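Local coordinates for protein serpin-ZX (Arabidopsis thaliana, PDB 3LE2) that inhibits metacaspase-9 through cleavage of its reactive centre loop and covalent binding, and limits the death-promoting protease RD21A, at residues L167-A172 with S325-K330; E139-A144 with I152-P157. All blocks are in the same frame, centred on the assembly; numbering follows the deposited sequence.

Contact 1. Residues L167-A172 with S325-K330; sequences LIFANA and SNIFHK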
ATOM      1  N   LEU A 167      11.768  19.018  -8.742  1.00 37.52           N
ATOM      2  CA  LEU A 167      11.704  17.584  -9.030  1.00 35.52           C
ATOM      3  C   LEU A 167      10.614  16.883  -8.237  1.00 28.40           C
ATOM      4  O   LEU A 167      10.610  16.905  -7.005  1.00 33.91           O
ATOM      5  CB  LEU A 167      13.057  16.911  -8.755  1.00 31.39           C
ATOM      6  CG  LEU A 167      13.124  15.397  -8.934  1.00 29.86           C
ATOM      7  CD1 LEU A 167      12.912  14.961 -10.377  1.00 26.99           C
ATOM      8  CD2 LEU A 167      14.452  14.893  -8.421  1.00 38.41           C
ATOM      9  N   ILE A 168       9.686  16.256  -8.950  0.57 29.07           N
ATOM     10  CA  ILE A 168       8.596  15.531  -8.310  0.57 30.56           C
ATOM     11  C   ILE A 168       8.437  14.109  -8.840  0.57 31.00           C
ATOM     12  O   ILE A 168       8.823  13.794  -9.972  0.57 33.28           O
ATOM     13  CB  ILE A 168       7.245  16.259  -8.483  0.57 31.24           C
ATOM     14  CG1 ILE A 168       6.824  16.249  -9.957  0.57 31.97           C
ATOM     15  CG2 ILE A 168       7.322  17.668  -7.907  0.57 26.57           C
ATOM     16  CD1 ILE A 168       5.425  16.772 -10.213  0.57 29.60           C
ATOM     17  N   PHE A 169       7.860  13.254  -8.009  1.00 28.38           N
ATOM     18  CA  PHE A 169       7.477  11.932  -8.441  1.00 26.48           C
ATOM     19  C   PHE A 169       5.979  11.789  -8.233  1.00 29.72           C
ATOM     20  O   PHE A 169       5.434  12.259  -7.238  1.00 28.25           O
ATOM     21  CB  PHE A 169       8.259  10.882  -7.668  1.00 23.95           C
ATOM     22  CG  PHE A 169       9.718  10.882  -7.997  1.00 36.49           C
ATOM     23  CD1 PHE A 169      10.203  10.129  -9.060  1.00 32.93           C
ATOM     24  CD2 PHE A 169      10.602  11.665  -7.274  1.00 31.64           C
ATOM     25  CE1 PHE A 169      11.547  10.145  -9.374  1.00 36.14           C
ATOM     26  CE2 PHE A 169      11.940  11.682  -7.586  1.00 34.60           C
ATOM     27  CZ  PHE A 169      12.415  10.924  -8.635  1.00 30.79           C
ATOM     28  N   ALA A 170       5.300  11.180  -9.188  1.00 25.20           N
ATOM     29  CA  ALA A 170       3.880  10.963  -9.028  1.00 30.57           C
ATOM     30  C   ALA A 170       3.646   9.487  -9.190  1.00 30.95           C
ATOM     31  O   ALA A 170       4.057   8.894 -10.187  1.00 32.87           O
ATOM     32  CB  ALA A 170       3.073  11.766 -10.051  1.00 21.23           C
ATOM     33  N   ASN A 171       3.003   8.894  -8.193  1.00 28.96           N
ATOM     34  CA  ASN A 171       2.819   7.458  -8.171  1.00 31.65           C
ATOM     35  C   ASN A 171       1.419   7.096  -7.695  1.00 35.46           C
ATOM     36  O   ASN A 171       0.886   7.703  -6.764  1.00 33.19           O
ATOM     37  CB  ASN A 171       3.892   6.803  -7.295  1.00 32.79           C
ATOM     38  CG  ASN A 171       3.789   5.294  -7.287  1.00 47.33           C
ATOM     39  OD1 ASN A 171       2.790   4.739  -6.832  1.00 54.09           O
ATOM     40  ND2 ASN A 171       4.820   4.618  -7.795  1.00 44.67           N
ATOM     41  N   ALA A 172       0.813   6.111  -8.345  1.00 32.00           N
ATOM     42  CA  ALA A 172      -0.521   5.678  -7.954  1.00 35.92           C
ATOM     43  C   ALA A 172      -0.650   4.173  -8.134  1.00 32.50           C
ATOM     44  O   ALA A 172      -0.047   3.592  -9.027  1.00 31.77           O
ATOM     45  CB  ALA A 172      -1.582   6.413  -8.770  1.00 37.85           C
ATOM     46  N   SER A 325      11.603  17.467  -4.604  1.00 32.00           N
ATOM     47  CA  SER A 325      10.657  18.438  -4.064  1.00 32.79           C
ATOM     48  C   SER A 325       9.470  17.729  -3.402  1.00 37.06           C
ATOM     49  O   SER A 325       9.044  18.088  -2.298  1.00 33.38           O
ATOM     50  CB  SER A 325      10.151  19.365  -5.180  1.00 35.66           C
ATOM     51  OG  SER A 325      11.223  19.935  -5.922  1.00 32.07           O
ATOM     52  N   ASN A 326       8.936  16.723  -4.088  1.00 29.43           N
ATOM     53  CA  ASN A 326       7.739  16.045  -3.625  1.00 25.12           C
ATOM     54  C   ASN A 326       7.699  14.624  -4.123  1.00 30.59           C
ATOM     55  O   ASN A 326       8.216  14.299  -5.206  1.00 27.29           O
ATOM     56  CB  ASN A 326       6.464  16.718  -4.153  1.00 27.49           C
ATOM     57  CG  ASN A 326       6.507  18.232  -4.093  1.00 31.80           C
ATOM     58  OD1 ASN A 326       7.132  18.885  -4.932  1.00 33.64           O
ATOM     59  ND2 ASN A 326       5.806  18.800  -3.122  1.00 29.05           N
ATOM     60  N   ILE A 327       7.040  13.783  -3.341  1.00 26.59           N
ATOM     61  CA  ILE A 327       6.693  12.449  -3.792  1.00 33.07           C
ATOM     62  C   ILE A 327       5.199  12.281  -3.584  1.00 27.66           C
ATOM     63  O   ILE A 327       4.736  11.984  -2.478  1.00 26.53           O
ATOM     64  CB  ILE A 327       7.477  11.352  -3.053  1.00 31.20           C
ATOM     65  CG1 ILE A 327       8.985  11.541  -3.269  1.00 32.68           C
ATOM     66  CG2 ILE A 327       7.026   9.965  -3.518  1.00 24.99           C
ATOM     67  CD1 ILE A 327       9.846  10.666  -2.344  1.00 27.12           C
ATOM     68  N   PHE A 328       4.456  12.487  -4.669  1.00 25.56           N
ATOM     69  CA  PHE A 328       2.994  12.424  -4.653  1.00 28.81           C
ATOM     70  C   PHE A 328       2.490  10.997  -4.841  1.00 26.91           C
ATOM     71  O   PHE A 328       2.811  10.340  -5.838  1.00 26.75           O
ATOM     72  CB  PHE A 328       2.418  13.342  -5.736  1.00 25.12           C
ATOM     73  CG  PHE A 328       2.702  14.807  -5.505  1.00 29.53           C
ATOM     74  CD1 PHE A 328       3.606  15.494  -6.313  1.00 32.54           C
ATOM     75  CD2 PHE A 328       2.065  15.498  -4.472  1.00 25.95           C
ATOM     76  CE1 PHE A 328       3.859  16.868  -6.112  1.00 24.99           C
ATOM     77  CE2 PHE A 328       2.318  16.858  -4.256  1.00 35.63           C
ATOM     78  CZ  PHE A 328       3.218  17.543  -5.077  1.00 30.98           C
ATOM     79  N   HIS A 329       1.707  10.515  -3.879  1.00 23.50           N
ATOM     80  CA  HIS A 329       1.189   9.149  -3.935  1.00 28.22           C
ATOM     81  C   HIS A 329      -0.318   9.094  -3.737  1.00 27.81           C
ATOM     82  O   HIS A 329      -0.882   9.786  -2.887  1.00 27.70           O
ATOM     83  CB  HIS A 329       1.880   8.250  -2.891  1.00 24.64           C
ATOM     84  CG  HIS A 329       1.356   6.845  -2.857  1.00 28.59           C
ATOM     85  ND1 HIS A 329       1.572   5.943  -3.880  1.00 34.88           N
ATOM     86  CD2 HIS A 329       0.636   6.181  -1.917  1.00 29.17           C
ATOM     87  CE1 HIS A 329       0.995   4.792  -3.579  1.00 34.59           C
ATOM     88  NE2 HIS A 329       0.426   4.907  -2.392  1.00 34.11           N
ATOM     89  N   LYS A 330      -0.964   8.247  -4.522  1.00 25.12           N
ATOM     90  CA  LYS A 330      -2.388   8.046  -4.390  1.00 27.23           C
ATOM     91  C   LYS A 330      -2.733   6.562  -4.467  1.00 27.85           C
ATOM     92  O   LYS A 330      -2.174   5.814  -5.284  1.00 28.45           O
ATOM     93  CB  LYS A 330      -3.142   8.818  -5.476  1.00 30.27           C
ATOM     94  CG  LYS A 330      -4.677   8.695  -5.400  1.00 30.59           C
ATOM     95  CD  LYS A 330      -5.305   9.797  -4.555  1.00 39.37           C
ATOM     96  CE  LYS A 330      -6.574  10.324  -5.212  1.00 43.06           C
ATOM     97  NZ  LYS A 330      -6.988  11.650  -4.685  1.00 47.91           N
TER
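S325 meets L167 just before strand 326-330 pairs in parallel with strand 167-172. In the serpin fold these are neighbouring strands of the large central sheet, sheet A. This is the stressed native form, with the two strands bonded directly to each other. In serpin inhibition the cleaved reactive centre loop inserts between them. The OG of S325, anti to the carbonyl carbon (chi1 -51°), accepts a hydrogen bond from L167 N at 3.0 Å, almost straight (179° at the hydrogen). K166 N is a second donor to this oxygen. Separately, the backbone N of S325 bonds to L167 O at 2.7 Å. N326 adds a weak bond from its N to the same oxygen, and its O accepts one from F169 N. Its amide ND2 turns elsewhere, to D289. I327 faces the same side as F169, and its CG1 lies 4.3 Å from CD2 of that ring. F169 also packs on V43 and I47 of helix 37-49. F328 uses both backbone atoms: its N bonds to F169 O at 2.8 Å and its O accepts from N171 N at 2.8 Å. Its ring leaves on the other face, the side of A170 and A172. There CG2 of I168 meets the ring edge, 4.0 Å from CE1, and S160 also touches the ring. H329 returns to the face of F169 and lies alongside N171, pointing the same way, with amide and imidazole planes 40° apart. Its ND1 makes a weak 3.4 Å bond to N171 OD1 at the ring edge. Both groups have firmer partners outside the pair: S36 N for H329 NE2, N98 OD1 for N171 ND2. In serpins this region under helix 37-49 is known as the shutter. K330 N closes the ladder on N171 O, and K330 O takes a CA-H...O contact from A172 CA at 3.1 Å.

Contact 2. Residues E139-A144 with I152-P157; sequences EVNSWA and ITEVLP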
ATOM      1  N   GLU A 139      -1.662  18.483 -16.094  1.00 26.09           N
ATOM      2  CA  GLU A 139      -1.021  17.576 -17.042  1.00 35.72           C
ATOM      3  C   GLU A 139      -0.630  16.250 -16.380  1.00 32.17           C
ATOM      4  O   GLU A 139      -0.872  15.176 -16.934  1.00 34.05           O
ATOM      5  CB  GLU A 139       0.200  18.250 -17.685  1.00 44.69           C
ATOM      6  CG  GLU A 139       1.056  17.320 -18.550  1.00 60.68           C
ATOM      7  CD  GLU A 139       2.253  18.023 -19.190  1.00 80.88           C
ATOM      8  OE1 GLU A 139       2.869  18.895 -18.533  1.00 60.72           O
ATOM      9  OE2 GLU A 139       2.584  17.693 -20.352  1.00 92.43           O
ATOM     10  N   VAL A 140      -0.029  16.335 -15.194  1.00 27.13           N
ATOM     11  CA  VAL A 140       0.379  15.134 -14.457  1.00 31.56           C
ATOM     12  C   VAL A 140      -0.858  14.335 -14.060  1.00 28.86           C
ATOM     13  O   VAL A 140      -0.893  13.104 -14.179  1.00 27.00           O
ATOM     14  CB  VAL A 140       1.216  15.485 -13.204  1.00 32.51           C
ATOM     15  CG1 VAL A 140       1.512  14.249 -12.393  1.00 27.98           C
ATOM     16  CG2 VAL A 140       2.521  16.187 -13.595  1.00 27.35           C
ATOM     17  N   ASN A 141      -1.892  15.043 -13.617  1.00 28.64           N
ATOM     18  CA  ASN A 141      -3.145  14.373 -13.290  1.00 32.50           C
ATOM     19  C   ASN A 141      -3.793  13.666 -14.484  1.00 31.54           C
ATOM     20  O   ASN A 141      -4.227  12.526 -14.365  1.00 30.84           O
ATOM     21  CB  ASN A 141      -4.113  15.318 -12.575  1.00 26.25           C
ATOM     22  CG  ASN A 141      -3.758  15.478 -11.117  1.00 32.08           C
ATOM     23  OD1 ASN A 141      -3.065  14.636 -10.557  1.00 30.29           O
ATOM     24  ND2 ASN A 141      -4.202  16.561 -10.499  1.00 35.08           N
ATOM     25  N   SER A 142      -3.832  14.333 -15.632  1.00 26.01           N
ATOM     26  CA  SER A 142      -4.390  13.729 -16.838  1.00 30.77           C
ATOM     27  C   SER A 142      -3.578  12.505 -17.230  1.00 35.57           C
ATOM     28  O   SER A 142      -4.123  11.467 -17.613  1.00 34.55           O
ATOM     29  CB  SER A 142      -4.404  14.742 -18.003  1.00 30.72           C
ATOM     30  OG  SER A 142      -5.349  15.785 -17.784  1.00 32.01           O
ATOM     31  N   TRP A 143      -2.260  12.644 -17.144  1.00 31.77           N
ATOM     32  CA  TRP A 143      -1.363  11.532 -17.414  1.00 37.63           C
ATOM     33  C   TRP A 143      -1.648  10.307 -16.523  1.00 36.36           C
ATOM     34  O   TRP A 143      -1.760   9.186 -17.014  1.00 41.01           O
ATOM     35  CB  TRP A 143       0.086  11.988 -17.251  1.00 34.93           C
ATOM     36  CG  TRP A 143       1.047  10.857 -17.301  1.00 48.02           C
ATOM     37  CD1 TRP A 143       1.640  10.324 -18.416  1.00 41.68           C
ATOM     38  CD2 TRP A 143       1.519  10.090 -16.189  1.00 37.87           C
ATOM     39  NE1 TRP A 143       2.458   9.286 -18.059  1.00 38.20           N
ATOM     40  CE2 TRP A 143       2.406   9.124 -16.698  1.00 42.25           C
ATOM     41  CE3 TRP A 143       1.293  10.142 -14.809  1.00 41.93           C
ATOM     42  CZ2 TRP A 143       3.060   8.208 -15.877  1.00 41.71           C
ATOM     43  CZ3 TRP A 143       1.940   9.234 -13.995  1.00 42.39           C
ATOM     44  CH2 TRP A 143       2.815   8.279 -14.532  1.00 40.49           C
ATOM     45  N   ALA A 144      -1.761  10.521 -15.215  1.00 33.08           N
ATOM     46  CA  ALA A 144      -2.045   9.418 -14.299  1.00 26.45           C
ATOM     47  C   ALA A 144      -3.392   8.784 -14.602  1.00 36.54           C
ATOM     48  O   ALA A 144      -3.559   7.573 -14.471  1.00 35.12           O
ATOM     49  CB  ALA A 144      -1.995   9.885 -12.861  1.00 27.91           C
ATOM     50  N   ILE A 152      -7.775   6.155 -11.461  1.00 52.63           N
ATOM     51  CA  ILE A 152      -7.264   7.175 -10.554  1.00 50.98           C
ATOM     52  C   ILE A 152      -7.165   8.518 -11.273  1.00 44.04           C
ATOM     53  O   ILE A 152      -6.713   8.599 -12.416  1.00 40.43           O
ATOM     54  CB  ILE A 152      -5.923   6.763  -9.938  1.00 60.20           C
ATOM     55  CG1 ILE A 152      -6.138   5.561  -9.014  1.00 45.97           C
ATOM     56  CG2 ILE A 152      -5.309   7.940  -9.185  1.00 52.61           C
ATOM     57  CD1 ILE A 152      -4.881   4.917  -8.564  1.00 41.29           C
ATOM     58  N   THR A 153      -7.587   9.572 -10.591  1.00 45.23           N
ATOM     59  CA  THR A 153      -8.010  10.768 -11.288  1.00 48.95           C
ATOM     60  C   THR A 153      -7.230  12.030 -10.908  1.00 47.59           C
ATOM     61  O   THR A 153      -7.060  12.934 -11.733  1.00 55.26           O
ATOM     62  CB  THR A 153      -9.531  10.965 -11.084  1.00 46.92           C
ATOM     63  OG1 THR A 153     -10.129  11.405 -12.307  1.00 66.24           O
ATOM     64  CG2 THR A 153      -9.825  11.950  -9.948  1.00 50.02           C
ATOM     65  N   GLU A 154      -6.738  12.081  -9.676  1.00 40.30           N
ATOM     66  CA  GLU A 154      -6.130  13.302  -9.159  1.00 44.90           C
ATOM     67  C   GLU A 154      -4.982  13.070  -8.168  1.00 46.05           C
ATOM     68  O   GLU A 154      -5.112  13.369  -6.979  1.00 49.93           O
ATOM     69  CB  GLU A 154      -7.205  14.164  -8.501  1.00 45.60           C
ATOM     70  CG  GLU A 154      -6.678  15.425  -7.841  1.00 55.06           C
ATOM     71  CD  GLU A 154      -7.754  16.478  -7.672  1.00 64.86           C
ATOM     72  OE1 GLU A 154      -8.614  16.595  -8.573  1.00 71.60           O
ATOM     73  OE2 GLU A 154      -7.738  17.191  -6.645  1.00 59.48           O
ATOM     74  N   VAL A 155      -3.854  12.568  -8.661  1.00 33.01           N
ATOM     75  CA  VAL A 155      -2.685  12.358  -7.807  1.00 31.36           C
ATOM     76  C   VAL A 155      -2.142  13.639  -7.162  1.00 32.30           C
ATOM     77  O   VAL A 155      -1.840  13.638  -5.978  1.00 32.19           O
ATOM     78  CB  VAL A 155      -1.554  11.611  -8.544  1.00 35.38           C
ATOM     79  CG1 VAL A 155      -0.531  11.077  -7.533  1.00 30.27           C
ATOM     80  CG2 VAL A 155      -2.138  10.464  -9.344  1.00 34.25           C
ATOM     81  N   LEU A 156      -2.023  14.731  -7.919  1.00 30.64           N
ATOM     82  CA  LEU A 156      -1.568  16.002  -7.337  1.00 28.37           C
ATOM     83  C   LEU A 156      -2.752  16.891  -6.947  1.00 29.56           C
ATOM     84  O   LEU A 156      -3.612  17.152  -7.777  1.00 37.14           O
ATOM     85  CB  LEU A 156      -0.639  16.757  -8.291  1.00 24.28           C
ATOM     86  CG  LEU A 156       0.852  16.400  -8.352  1.00 24.91           C
ATOM     87  CD1 LEU A 156       1.068  14.945  -8.718  1.00 27.33           C
ATOM     88  CD2 LEU A 156       1.537  17.291  -9.347  1.00 24.41           C
ATOM     89  N   PRO A 157      -2.813  17.333  -5.674  1.00 32.26           N
ATOM     90  CA  PRO A 157      -3.881  18.238  -5.240  1.00 28.86           C
ATOM     91  C   PRO A 157      -3.659  19.636  -5.795  1.00 36.84           C
ATOM     92  O   PRO A 157      -2.522  20.001  -6.103  1.00 32.03           O
ATOM     93  CB  PRO A 157      -3.713  18.283  -3.712  1.00 23.92           C
ATOM     94  CG  PRO A 157      -2.888  17.113  -3.361  1.00 27.39           C
ATOM     95  CD  PRO A 157      -1.986  16.888  -4.534  1.00 28.43           C
TER
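N141 pairs its side-chain amide with the backbone of L156. OD1 accepts a hydrogen bond from L156 N at 2.8 Å, on a lone pair in the carbonyl plane. ND2 gives a hydrogen to L156 O, also at 2.8 Å and nearly straight (175° at the hydrogen). The two bonds close a ring with the backbone of one residue. They fix the rotation of the amide, edge-on to L156 N and O. L156 O lies almost exactly in the amide plane. The CG of N141 is anti to its carbonyl carbon, beside the backbone N (chi1 -79°). The N of V155 is also near OD1, but its angle is too poor for a bond. CG of E154 packs 3.8 Å from ND2 of N141.

Apolar contacts accompany this pair. CG1 of V140 meets CD1 of L156 at 3.8 Å, the two side chains crossing at about a right angle. One turn further along the helix, CB of A144 meets CG2 of V155 at 3.6 Å. Further out, T148 OG1 is bonded to both A144 O and I152 N, tying the helix to the start of 152-157.

In serpin terms, helix 129-147 is helix F, which lies across sheet A, and 152-157 belongs to the linker that leads back into the sheet. The linker folds against its own helix here, with L156 also touching I137. W143 sets its ring edge-to-face with W101, which V140 also reaches. Linker and helix lie side by side on the same face, and both rest on the strands: V140 and L156 on A170, I152 on Y174, V155 on F328 and K330.

How the contacts relate
Contact 2 covers one face of contact 1, and their centres are 10 Å apart. The linker 152-157 crosses both paired strands. CD1 of L156 lies 3.5 Å from CD1 of F328, and CD1 of I152 lies 3.6 Å from CB of A172. V155 CG1 is 3.7 Å from N171 O, on the ladder itself. K330 NZ adds a weak hydrogen bond to E154 O. Along the chain, helix and linker come before strand 167-176. Neither contact lies at the reactive bond R353-G354. Strand 326-335 nevertheless runs toward the reactive centre loop, and insertion of that loop in serpins would part contact 1 beneath the linker.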